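Local coordinates for outer membrane porin protein 32 (Delftia acidovorans, PDB 2FGQ) that forms trimeric, anion-selective channels through the bacterial outer membrane, through which small solutes pass and in which malate can bind, at residues G49-G54 with G83-V88; G59-D64 with S69-K74; R76-L81 with E87-R92; Q125-D128 with A134-L137. All coordinates share one frame; numbering follows the deposited sequence.

Contact 1: G49-G54 with G83-V88; sequences GGLKAG and GNFGEV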
loop_
_atom_site.group_PDB
_atom_site.type_symbol
_atom_site.label_atom_id
_atom_site.label_comp_id
_atom_site.label_asym_id
_atom_site.label_seq_id
_atom_site.Cartn_x
_atom_site.Cartn_y
_atom_site.Cartn_z
ATOM N N GLY A 49 -19.837 30.785 2.861
ATOM C CA GLY A 49 -21.257 30.661 2.635
ATOM C C GLY A 49 -21.859 29.398 3.210
ATOM O O GLY A 49 -22.861 28.939 2.695
ATOM N N GLY A 50 -21.240 28.833 4.247
ATOM C CA GLY A 50 -21.694 27.615 4.881
ATOM C C GLY A 50 -21.368 26.310 4.128
ATOM O O GLY A 50 -21.735 25.228 4.583
ATOM N N LEU A 51 -20.653 26.407 3.017
ATOM C CA LEU A 51 -20.290 25.219 2.218
ATOM C C LEU A 51 -18.911 24.736 2.630
ATOM O O LEU A 51 -18.035 25.548 2.859
ATOM C CB LEU A 51 -20.273 25.589 0.753
ATOM C CG LEU A 51 -20.115 24.471 -0.286
ATOM C CD1 LEU A 51 -21.305 23.481 -0.210
ATOM C CD2 LEU A 51 -19.950 25.047 -1.680
ATOM N N LYS A 52 -18.735 23.423 2.711
ATOM C CA LYS A 52 -17.461 22.825 3.084
ATOM C C LYS A 52 -17.125 21.698 2.095
ATOM O O LYS A 52 -18.004 20.993 1.623
ATOM C CB LYS A 52 -17.528 22.232 4.485
ATOM C CG LYS A 52 -17.721 23.246 5.591
ATOM C CD LYS A 52 -17.618 22.558 6.953
ATOM C CE LYS A 52 -18.048 23.499 8.103
ATOM N NZ LYS A 52 -17.388 24.841 8.014
ATOM N N ALA A 53 -15.853 21.572 1.759
ATOM C CA ALA A 53 -15.365 20.437 1.010
ATOM C C ALA A 53 -14.624 19.527 1.958
ATOM O O ALA A 53 -13.979 19.982 2.888
ATOM C CB ALA A 53 -14.438 20.883 -0.092
ATOM N N GLY A 54 -14.674 18.239 1.688
ATOM C CA GLY A 54 -13.974 17.280 2.542
ATOM C C GLY A 54 -13.371 16.174 1.728
ATOM O O GLY A 54 -13.748 15.924 0.605
ATOM N N GLY A 83 -23.015 21.088 3.851
ATOM C CA GLY A 83 -23.569 22.387 4.170
ATOM C C GLY A 83 -24.917 22.231 4.807
ATOM O O GLY A 83 -25.235 21.166 5.337
ATOM N N ASN A 84 -25.745 23.267 4.687
ATOM C CA ASN A 84 -27.052 23.207 5.331
ATOM C C ASN A 84 -28.010 22.204 4.667
ATOM O O ASN A 84 -29.017 21.819 5.249
ATOM C CB ASN A 84 -27.670 24.609 5.511
ATOM C CG ASN A 84 -28.064 25.315 4.224
ATOM O OD1 ASN A 84 -28.397 26.535 4.276
ATOM N ND2 ASN A 84 -28.081 24.619 3.104
ATOM N N PHE A 85 -27.669 21.767 3.455
ATOM C CA PHE A 85 -28.406 20.768 2.705
ATOM C C PHE A 85 -28.109 19.314 3.141
ATOM O O PHE A 85 -28.810 18.409 2.737
ATOM C CB PHE A 85 -28.134 20.927 1.206
ATOM C CG PHE A 85 -26.696 20.710 0.834
ATOM C CD1 PHE A 85 -26.194 19.427 0.629
ATOM C CD2 PHE A 85 -25.835 21.778 0.807
ATOM C CE1 PHE A 85 -24.836 19.246 0.339
ATOM C CE2 PHE A 85 -24.502 21.609 0.528
ATOM C CZ PHE A 85 -23.997 20.348 0.298
ATOM N N GLY A 86 -27.084 19.113 3.959
ATOM C CA GLY A 86 -26.610 17.790 4.298
ATOM C C GLY A 86 -25.213 17.576 3.737
ATOM O O GLY A 86 -24.367 18.464 3.783
ATOM N N GLU A 87 -25.003 16.400 3.170
ATOM C CA GLU A 87 -23.683 16.008 2.670
ATOM C C GLU A 87 -23.822 15.057 1.501
ATOM O O GLU A 87 -24.608 14.103 1.553
ATOM C CB GLU A 87 -22.884 15.314 3.782
ATOM C CG GLU A 87 -21.459 14.958 3.440
ATOM C CD GLU A 87 -20.798 14.079 4.509
ATOM O OE1 GLU A 87 -21.484 13.469 5.355
ATOM O OE2 GLU A 87 -19.594 13.969 4.490
ATOM N N VAL A 88 -23.047 15.317 0.452
ATOM C CA VAL A 88 -22.916 14.424 -0.674
ATOM C C VAL A 88 -21.476 13.923 -0.715
ATOM O O VAL A 88 -20.553 14.710 -0.660
ATOM C CB VAL A 88 -23.276 15.112 -2.000
ATOM C CG1 VAL A 88 -23.049 14.183 -3.154
ATOM C CG2 VAL A 88 -24.742 15.569 -1.965
HETATM O O HOH W 1 -24.735 25.619 3.617
#
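L51 and F85 make the apolar part of this contact: CD1 of L51 lies 3.8 Å from CE2 of F85 and meets the phenyl ring at its edge, near the ring plane. Leucine CG stands anti to the backbone N (chi1 -172°), which, with chi2 at 62°, brings CD1 to the ring although the residue's own CB does not aim there. F85 takes the less common first torsion, CG between the backbone N and the carbonyl carbon, and this folds its ring back beside G83.

The polar part is carried by the backbone. The carbonyl O of G50 is 3.4 Å from CA of G83, a CA-H...O contact with a bent angle of 127° at the hydrogen. Water 1 links the segments as well: it accepts from N84 N at 2.8 Å and donates weakly to G50 O. A side chain on G83 would run into G50 O and the F85 ring, so the close approach is consistent with a glycine here.

Residues 83-86 form the type I turn of the hairpin of strands 76-83 and 86-90, closed by G83 N to G86 O at 3.0 Å and G86 N to G83 O at 3.1 Å, and resting beside the start of strand 51-60 at one end of the porin barrel. A methyl-to-ring touch, a bent CA-H...O contact and a bridging water make a light surface contact; the two internal bonds probably set the turn.

Contact 2: G59-D64 with S69-K74; sequences GEIFGD and SGFNFK. With CA (calcium ion), chain C.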
loop_
_atom_site.group_PDB
_atom_site.type_symbol
_atom_site.label_atom_id
_atom_site.label_comp_id
_atom_site.label_asym_id
_atom_site.label_seq_id
_atom_site.Cartn_x
_atom_site.Cartn_y
_atom_site.Cartn_z
ATOM N N GLY A 59 -7.868 3.041 5.463
ATOM C CA GLY A 59 -7.633 1.632 5.219
ATOM C C GLY A 59 -7.464 0.833 6.483
ATOM O O GLY A 59 -7.092 1.369 7.518
ATOM N N GLU A 60 -7.746 -0.454 6.352
ATOM C CA GLU A 60 -7.616 -1.350 7.498
ATOM C C GLU A 60 -6.136 -1.661 7.751
ATOM O O GLU A 60 -5.295 -1.718 6.844
ATOM C CB GLU A 60 -8.338 -2.667 7.226
ATOM C CG GLU A 60 -8.440 -3.583 8.430
ATOM C CD GLU A 60 -9.446 -4.711 8.324
ATOM O OE1 GLU A 60 -10.244 -4.758 7.353
ATOM O OE2 GLU A 60 -9.474 -5.536 9.295
ATOM N N ILE A 61 -5.840 -1.809 9.042
ATOM C CA ILE A 61 -4.546 -2.255 9.531
ATOM C C ILE A 61 -4.647 -3.671 10.055
ATOM O O ILE A 61 -5.578 -4.015 10.751
ATOM C CB ILE A 61 -4.036 -1.279 10.627
ATOM C CG1 ILE A 61 -3.739 0.082 10.001
ATOM C CG2 ILE A 61 -2.863 -1.846 11.415
ATOM C CD1 ILE A 61 -2.544 0.119 9.101
ATOM N N PHE A 62 -3.654 -4.479 9.753
ATOM C CA PHE A 62 -3.515 -5.840 10.224
ATOM C C PHE A 62 -2.198 -5.974 10.972
ATOM O O PHE A 62 -1.159 -6.283 10.373
ATOM C CB PHE A 62 -3.581 -6.835 9.038
ATOM C CG PHE A 62 -4.829 -6.718 8.205
ATOM C CD1 PHE A 62 -5.993 -7.413 8.546
ATOM C CD2 PHE A 62 -4.855 -5.889 7.119
ATOM C CE1 PHE A 62 -7.162 -7.298 7.772
ATOM C CE2 PHE A 62 -5.992 -5.754 6.358
ATOM C CZ PHE A 62 -7.159 -6.458 6.684
ATOM N N GLY A 63 -2.225 -5.682 12.269
ATOM C CA GLY A 63 -1.009 -5.596 13.053
ATOM C C GLY A 63 -0.315 -6.917 13.225
ATOM O O GLY A 63 0.894 -6.947 13.414
ATOM N N ASP A 64 -1.021 -8.024 13.105
ATOM C CA ASP A 64 -0.380 -9.332 13.259
ATOM C C ASP A 64 0.553 -9.725 12.110
ATOM O O ASP A 64 1.468 -10.511 12.320
ATOM C CB ASP A 64 -1.396 -10.440 13.549
ATOM C CG ASP A 64 -2.451 -10.613 12.457
ATOM O OD1 ASP A 64 -2.753 -9.685 11.656
ATOM O OD2 ASP A 64 -2.987 -11.754 12.342
ATOM N N SER A 69 -0.584 -8.257 2.808
ATOM C CA SER A 69 -1.171 -8.248 1.451
ATOM C C SER A 69 -1.299 -6.848 0.839
ATOM O O SER A 69 -1.815 -6.700 -0.284
ATOM C CB SER A 69 -2.496 -8.989 1.404
ATOM O OG SER A 69 -3.431 -8.312 2.148
ATOM N N GLY A 70 -0.809 -5.842 1.542
ATOM C CA GLY A 70 -0.629 -4.510 1.012
ATOM C C GLY A 70 -1.697 -3.581 1.511
ATOM O O GLY A 70 -2.877 -3.939 1.435
ATOM N N PHE A 71 -1.321 -2.378 1.912
ATOM C CA PHE A 71 -2.179 -1.325 2.441
ATOM C C PHE A 71 -2.983 -0.686 1.311
ATOM O O PHE A 71 -2.478 -0.514 0.205
ATOM C CB PHE A 71 -1.320 -0.281 3.169
ATOM C CG PHE A 71 -2.122 0.779 3.854
ATOM C CD1 PHE A 71 -2.886 0.468 4.946
ATOM C CD2 PHE A 71 -2.165 2.055 3.361
ATOM C CE1 PHE A 71 -3.695 1.430 5.539
ATOM C CE2 PHE A 71 -2.933 3.010 3.945
ATOM C CZ PHE A 71 -3.702 2.703 5.031
ATOM N N ASN A 72 -4.240 -0.382 1.597
ATOM C CA ASN A 72 -5.118 0.280 0.651
ATOM C C ASN A 72 -6.042 1.235 1.413
ATOM O O ASN A 72 -5.877 1.440 2.619
ATOM C CB ASN A 72 -5.910 -0.782 -0.107
ATOM C CG ASN A 72 -6.676 -1.684 0.829
ATOM O OD1 ASN A 72 -7.428 -1.190 1.661
ATOM N ND2 ASN A 72 -6.462 -2.999 0.717
ATOM N N PHE A 73 -6.959 1.858 0.687
ATOM C CA PHE A 73 -7.935 2.781 1.263
ATOM C C PHE A 73 -9.357 2.215 1.097
ATOM O O PHE A 73 -10.305 2.941 0.817
ATOM C CB PHE A 73 -7.786 4.190 0.695
ATOM C CG PHE A 73 -6.469 4.822 1.043
ATOM C CD1 PHE A 73 -6.151 5.086 2.368
ATOM C CD2 PHE A 73 -5.542 5.117 0.063
ATOM C CE1 PHE A 73 -4.935 5.643 2.696
ATOM C CE2 PHE A 73 -4.300 5.673 0.406
ATOM C CZ PHE A 73 -4.029 5.947 1.716
ATOM N N LYS A 74 -9.505 0.898 1.261
ATOM C CA LYS A 74 -10.792 0.253 1.001
ATOM C C LYS A 74 -11.866 0.559 2.030
ATOM O O LYS A 74 -13.029 0.307 1.749
ATOM C CB LYS A 74 -10.683 -1.244 0.751
ATOM C CG LYS A 74 -10.094 -1.612 -0.606
ATOM C CD LYS A 74 -9.916 -3.123 -0.723
ATOM C CE LYS A 74 -11.174 -3.882 -0.883
ATOM N NZ LYS A 74 -10.809 -5.336 -1.069
HETATM CA CA CA C . -2.569 -13.989 13.101
HETATM O O HOH W 2 -8.910 -1.467 3.943
HETATM O O HOH W 3 -5.416 -1.777 4.057
HETATM O O HOH W 4 -2.245 -14.143 10.664
#
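The nearest CA atoms are those of G59 and F73, 4.1 Å apart, and G59 CA makes a CA-H...O contact with N72 O at 3.1 Å. Here strand 51-60 of the porin barrel runs out into the loop leading to strand 76-83, which folds back on the strand's end and reaches the neighbouring subunits, consistent with the latching second loop of trimeric porins.

F71 holds its CG anti to the backbone N (chi1 -175°), laying the ring along residues 59-61: its edge faces E60 O, 3.8 Å from CE1, while CD1 of I61 approaches CE1 obliquely at 4.0 Å. An alanine here would remove the ring and is likely to leave I61 CD1 and the backbone of G59 without their apolar cover. The F71 carbonyl O binds a calcium ion together with F71 of both neighbouring subunits.

Two waters stitch the segments: water 2 bridges E60 N and N72 OD1, and water 3 bridges N72 N and E60 O. N72 OD1 also closes an Asx turn, accepting from K74 N above its carbonyl plane. At the far end, D64 OD2 binds another calcium ion at 2.4 Å, with water 4 as a further ligand at 2.5 Å.

Contact 3: R76-L81 with E87-R92; sequences RSTVSL and EVRLGR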
loop_
_atom_site.group_PDB
_atom_site.type_symbol
_atom_site.label_atom_id
_atom_site.label_comp_id
_atom_site.label_asym_id
_atom_site.label_seq_id
_atom_site.Cartn_x
_atom_site.Cartn_y
_atom_site.Cartn_z
ATOM N N ARG A 76 -12.670 3.638 3.215
ATOM C CA ARG A 76 -13.373 4.838 2.732
ATOM C C ARG A 76 -12.372 5.646 1.904
ATOM O O ARG A 76 -11.193 5.818 2.307
ATOM C CB ARG A 76 -13.797 5.707 3.908
ATOM C CG ARG A 76 -14.573 6.972 3.516
ATOM C CD ARG A 76 -15.290 7.588 4.660
ATOM N NE ARG A 76 -15.760 8.931 4.326
ATOM C CZ ARG A 76 -16.378 9.731 5.177
ATOM N NH1 ARG A 76 -16.673 9.294 6.400
ATOM N NH2 ARG A 76 -16.709 10.955 4.815
ATOM N N SER A 77 -12.806 6.131 0.746
ATOM C CA SER A 77 -11.949 6.981 -0.071
ATOM C C SER A 77 -12.815 7.991 -0.772
ATOM O O SER A 77 -13.053 7.889 -1.973
ATOM C CB SER A 77 -11.131 6.163 -1.079
ATOM O OG SER A 77 -11.928 5.378 -1.943
ATOM N N THR A 78 -13.305 8.960 -0.006
ATOM C CA THR A 78 -14.315 9.884 -0.511
ATOM C C THR A 78 -13.829 11.312 -0.621
ATOM O O THR A 78 -12.866 11.746 0.013
ATOM C CB THR A 78 -15.565 9.899 0.422
ATOM O OG1 THR A 78 -15.145 10.126 1.788
ATOM C CG2 THR A 78 -16.281 8.551 0.384
ATOM N N VAL A 79 -14.564 12.042 -1.448
ATOM C CA VAL A 79 -14.526 13.498 -1.496
ATOM C C VAL A 79 -15.975 13.950 -1.383
ATOM O O VAL A 79 -16.894 13.269 -1.844
ATOM C CB VAL A 79 -13.802 14.005 -2.780
ATOM C CG1 VAL A 79 -14.439 13.482 -4.097
ATOM C CG2 VAL A 79 -13.694 15.530 -2.806
ATOM N N SER A 80 -16.166 15.085 -0.728
ATOM C CA SER A 80 -17.525 15.492 -0.394
ATOM C C SER A 80 -17.736 16.982 -0.427
ATOM O O SER A 80 -16.811 17.759 -0.313
ATOM C CB SER A 80 -17.914 15.006 1.005
ATOM O OG SER A 80 -17.012 15.513 1.982
ATOM N N LEU A 81 -19.002 17.354 -0.493
ATOM C CA LEU A 81 -19.447 18.707 -0.201
ATOM C C LEU A 81 -20.543 18.620 0.837
ATOM O O LEU A 81 -21.357 17.728 0.786
ATOM C CB LEU A 81 -19.996 19.403 -1.458
ATOM C CG LEU A 81 -19.016 19.839 -2.527
ATOM C CD1 LEU A 81 -19.822 20.422 -3.704
ATOM C CD2 LEU A 81 -17.998 20.845 -2.010
ATOM N N GLU A 87 -25.003 16.400 3.170
ATOM C CA GLU A 87 -23.683 16.008 2.670
ATOM C C GLU A 87 -23.822 15.057 1.501
ATOM O O GLU A 87 -24.608 14.103 1.553
ATOM C CB GLU A 87 -22.884 15.314 3.782
ATOM C CG GLU A 87 -21.459 14.958 3.440
ATOM C CD GLU A 87 -20.798 14.079 4.509
ATOM O OE1 GLU A 87 -21.484 13.469 5.355
ATOM O OE2 GLU A 87 -19.594 13.969 4.490
ATOM N N VAL A 88 -23.047 15.317 0.452
ATOM C CA VAL A 88 -22.916 14.424 -0.674
ATOM C C VAL A 88 -21.476 13.923 -0.715
ATOM O O VAL A 88 -20.553 14.710 -0.660
ATOM C CB VAL A 88 -23.276 15.112 -2.000
ATOM C CG1 VAL A 88 -23.049 14.183 -3.154
ATOM C CG2 VAL A 88 -24.742 15.569 -1.965
ATOM N N ARG A 89 -21.313 12.607 -0.821
ATOM C CA ARG A 89 -19.983 11.963 -0.911
ATOM C C ARG A 89 -19.852 11.134 -2.173
ATOM O O ARG A 89 -20.792 10.428 -2.562
ATOM C CB ARG A 89 -19.793 11.008 0.232
ATOM C CG ARG A 89 -19.938 11.543 1.594
ATOM C CD ARG A 89 -19.623 10.436 2.659
ATOM N NE ARG A 89 -20.012 10.848 3.975
ATOM C CZ ARG A 89 -20.095 10.056 5.018
ATOM N NH1 ARG A 89 -19.880 8.732 4.947
ATOM N NH2 ARG A 89 -20.429 10.599 6.166
ATOM N N LEU A 90 -18.680 11.227 -2.800
ATOM C CA LEU A 90 -18.314 10.387 -3.932
ATOM C C LEU A 90 -17.129 9.519 -3.580
ATOM O O LEU A 90 -16.104 10.056 -3.163
ATOM C CB LEU A 90 -17.856 11.227 -5.127
ATOM C CG LEU A 90 -18.809 11.954 -6.093
ATOM C CD1 LEU A 90 -20.111 12.293 -5.612
ATOM C CD2 LEU A 90 -18.135 13.072 -6.917
ATOM N N GLY A 91 -17.249 8.219 -3.860
ATOM C CA GLY A 91 -16.162 7.290 -3.643
ATOM C C GLY A 91 -16.549 6.088 -2.806
ATOM O O GLY A 91 -17.640 6.003 -2.185
ATOM N N ARG A 92 -15.651 5.124 -2.746
ATOM C CA ARG A 92 -15.878 3.940 -1.955
ATOM C C ARG A 92 -16.114 4.282 -0.474
ATOM O O ARG A 92 -15.402 5.095 0.116
ATOM C CB ARG A 92 -14.686 3.002 -2.046
ATOM C CG ARG A 92 -15.011 1.687 -1.277
ATOM C CD ARG A 92 -14.074 0.630 -1.524
ATOM N NE ARG A 92 -14.247 -0.479 -0.624
ATOM C CZ ARG A 92 -15.008 -1.533 -0.863
ATOM N NH1 ARG A 92 -15.806 -1.611 -1.929
ATOM N NH2 ARG A 92 -14.990 -2.528 -0.003
HETATM O O HOH W 5 -17.873 12.839 6.735
HETATM O O HOH W 6 -13.559 9.670 -4.114
#
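R76 and R89 lay their guanidinium groups flat against each other, centres 3.7 Å apart and planes at 14°, while the two side chains cross at about a right angle. The overlap is offset: NH2 of R76 sits over the rim of the R89 group, 3.4 Å from its NE. E87 and D93 are likely to offset the two positive charges. R89 grips E87 side-on: NH2 meets OE1 at 3.2 Å on the syn side, and NE reaches OE2 from above the carboxylate plane. Water 5 accepts from R76 NH2 and donates to E87 OE2, so the carboxylate serves both arginines. D93 forms a salt bridge with R89 NH1.

At its edge, R76 is held by a nearly straight bond from NE to T78 OG1 at 2.9 Å, in the guanidinium plane, and W56 adds a cation-pi contact; the chain is extended from an anti CG (chi1 -179°). A leucine in place of R89 would probably leave E87 and D93 without their mate and uncover one face of the R76 guanidinium. The R76 side chain lies about 9 Å from the bound malate, consistent with a positively charged lining of an anion-selective channel.

Beneath this cluster the strands form a beta hairpin of the porin barrel. V79 with L90 and L81 with V88 are antiparallel hydrogen-bonded pairs, S80 with R89 a non-hydrogen-bonded one. L90 N to V79 O, at 2.9 Å and 176°, is almost straight. On the face opposite to S80 and R89, V79 and L81 pack on I328 of the second subunit. S77 OG bonds to G63 O of that subunit.

Contact 4: Q125-D128 with A134-L137; sequences QGAD and ANNL. With CA (calcium ion), chain B.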
loop_
_atom_site.group_PDB
_atom_site.type_symbol
_atom_site.label_atom_id
_atom_site.label_comp_id
_atom_site.label_asym_id
_atom_site.label_seq_id
_atom_site.Cartn_x
_atom_site.Cartn_y
_atom_site.Cartn_z
ATOM N N GLN A 125 -21.000 -13.590 -6.062
ATOM C CA GLN A 125 -19.716 -13.401 -6.738
ATOM C C GLN A 125 -19.257 -11.940 -6.891
ATOM O O GLN A 125 -18.197 -11.661 -7.511
ATOM C CB GLN A 125 -19.811 -14.079 -8.113
ATOM C CG GLN A 125 -19.999 -15.569 -8.027
ATOM C CD GLN A 125 -20.356 -16.185 -9.355
ATOM O OE1 GLN A 125 -21.484 -16.017 -9.823
ATOM N NE2 GLN A 125 -19.394 -16.835 -9.989
ATOM N N GLY A 126 -20.041 -11.016 -6.347
ATOM C CA GLY A 126 -19.713 -9.592 -6.352
ATOM C C GLY A 126 -18.606 -9.266 -5.356
ATOM O O GLY A 126 -18.294 -10.063 -4.498
ATOM N N ALA A 127 -18.062 -8.068 -5.457
ATOM C CA ALA A 127 -16.959 -7.632 -4.582
ATOM C C ALA A 127 -17.439 -7.400 -3.154
ATOM O O ALA A 127 -16.672 -7.598 -2.198
ATOM C CB ALA A 127 -16.361 -6.349 -5.135
ATOM N N ASP A 128 -18.713 -7.019 -2.997
ATOM C CA ASP A 128 -19.219 -6.586 -1.695
ATOM C C ASP A 128 -20.610 -7.168 -1.424
ATOM O O ASP A 128 -21.556 -6.465 -1.056
ATOM C CB ASP A 128 -19.238 -5.063 -1.603
ATOM C CG ASP A 128 -17.849 -4.466 -1.647
ATOM O OD1 ASP A 128 -17.088 -4.617 -0.617
ATOM O OD2 ASP A 128 -17.425 -3.890 -2.679
ATOM N N ALA A 134 -19.484 -0.270 -0.941
ATOM C CA ALA A 134 -19.580 -0.336 -2.388
ATOM C C ALA A 134 -18.519 0.511 -3.061
ATOM O O ALA A 134 -18.268 1.635 -2.624
ATOM C CB ALA A 134 -20.952 0.183 -2.863
ATOM N N ASN A 135 -17.971 -0.013 -4.150
ATOM C CA ASN A 135 -17.243 0.805 -5.127
ATOM C C ASN A 135 -18.204 1.704 -5.883
ATOM O O ASN A 135 -19.396 1.414 -6.006
ATOM C CB ASN A 135 -16.529 -0.090 -6.152
ATOM C CG ASN A 135 -15.467 -1.033 -5.536
ATOM O OD1 ASN A 135 -15.218 -2.161 -6.035
ATOM N ND2 ASN A 135 -14.854 -0.593 -4.537
ATOM N N ASN A 136 -17.660 2.788 -6.403
ATOM C CA ASN A 136 -18.381 3.623 -7.384
ATOM C C ASN A 136 -19.651 4.197 -6.797
ATOM O O ASN A 136 -20.648 4.394 -7.516
ATOM C CB ASN A 136 -18.753 2.791 -8.601
ATOM C CG ASN A 136 -17.530 2.033 -9.175
ATOM O OD1 ASN A 136 -16.441 2.612 -9.305
ATOM N ND2 ASN A 136 -17.691 0.736 -9.465
ATOM N N LEU A 137 -19.577 4.568 -5.520
ATOM C CA LEU A 137 -20.728 5.008 -4.733
ATOM C C LEU A 137 -20.897 6.546 -4.676
ATOM O O LEU A 137 -19.931 7.302 -4.504
ATOM C CB LEU A 137 -20.553 4.438 -3.319
ATOM C CG LEU A 137 -21.652 4.808 -2.312
ATOM C CD1 LEU A 137 -22.995 4.145 -2.646
ATOM C CD2 LEU A 137 -21.188 4.373 -0.945
HETATM CA CA CA B . -15.368 3.132 -11.311
HETATM O O HOH W 7 -18.738 -2.807 -4.722
HETATM O O HOH W 8 -14.015 1.096 -11.007
#
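D128 OD2 is gripped by two partners: water 7 donates to it at 2.7 Å, and NH1 of R92 forms a salt bridge with it. The same water accepts from N135 N at 3.0 Å, so it joins the aspartate to the backbone of the facing segment. Direct approach is looser, with OD2 lying 4.2 Å from both A134 CA and N135 N. Aspartate CG stands anti to its carbonyl carbon and beside the backbone N (chi1 -65°), which directs the carboxylate across to residues 134-135.

Residues 125-128 lie in the long excursion between barrel strands 86-90 and 137-141, probably the third loop that in related porins folds into the barrel and narrows the channel; the D128 side chain is about 9 Å from the bound malate. Residues 134-137 lead from short strand 133-134 back into the barrel. A134 and L137 are held by backbone bonds to D93 and G91, and D128 O accepts from Q192 NE2.

Beyond the water bridge, N136 OD1 binds a calcium ion at 2.3 Å, with water 8 as another ligand at 2.5 Å. E158 of this subunit and L29, D64 and G309 of the second subunit also bind it, so the ion ties two subunits together. The chemistry implies a contact held by charge and water: the positive charge of R92 would tend to keep D128 ionised, and its carboxylate orders the water that satisfies N135 N.

Overall arrangement
All four contacts belong to one 16-stranded antiparallel porin barrel. Contacts 1 and 3, with centres 12 Å apart, share E87 and V88 on strand 86-90 and meet where G54 of strand 51-60 bonds to S80 of neighbouring strand 76-83. Contact 2 lies at the other end of strand 51-60, its centre 30 Å from that of contact 1; along the chain it falls between the two segments of contact 1. R92 of contact 3 connects contacts 2 and 4, bonding to K74 and D128. Contact 4 comes last in sequence, 15 Å from contact 3 between centres. All four reach the second subunit, contact 1 through A53, so these loops and strands also form part of the trimer interface.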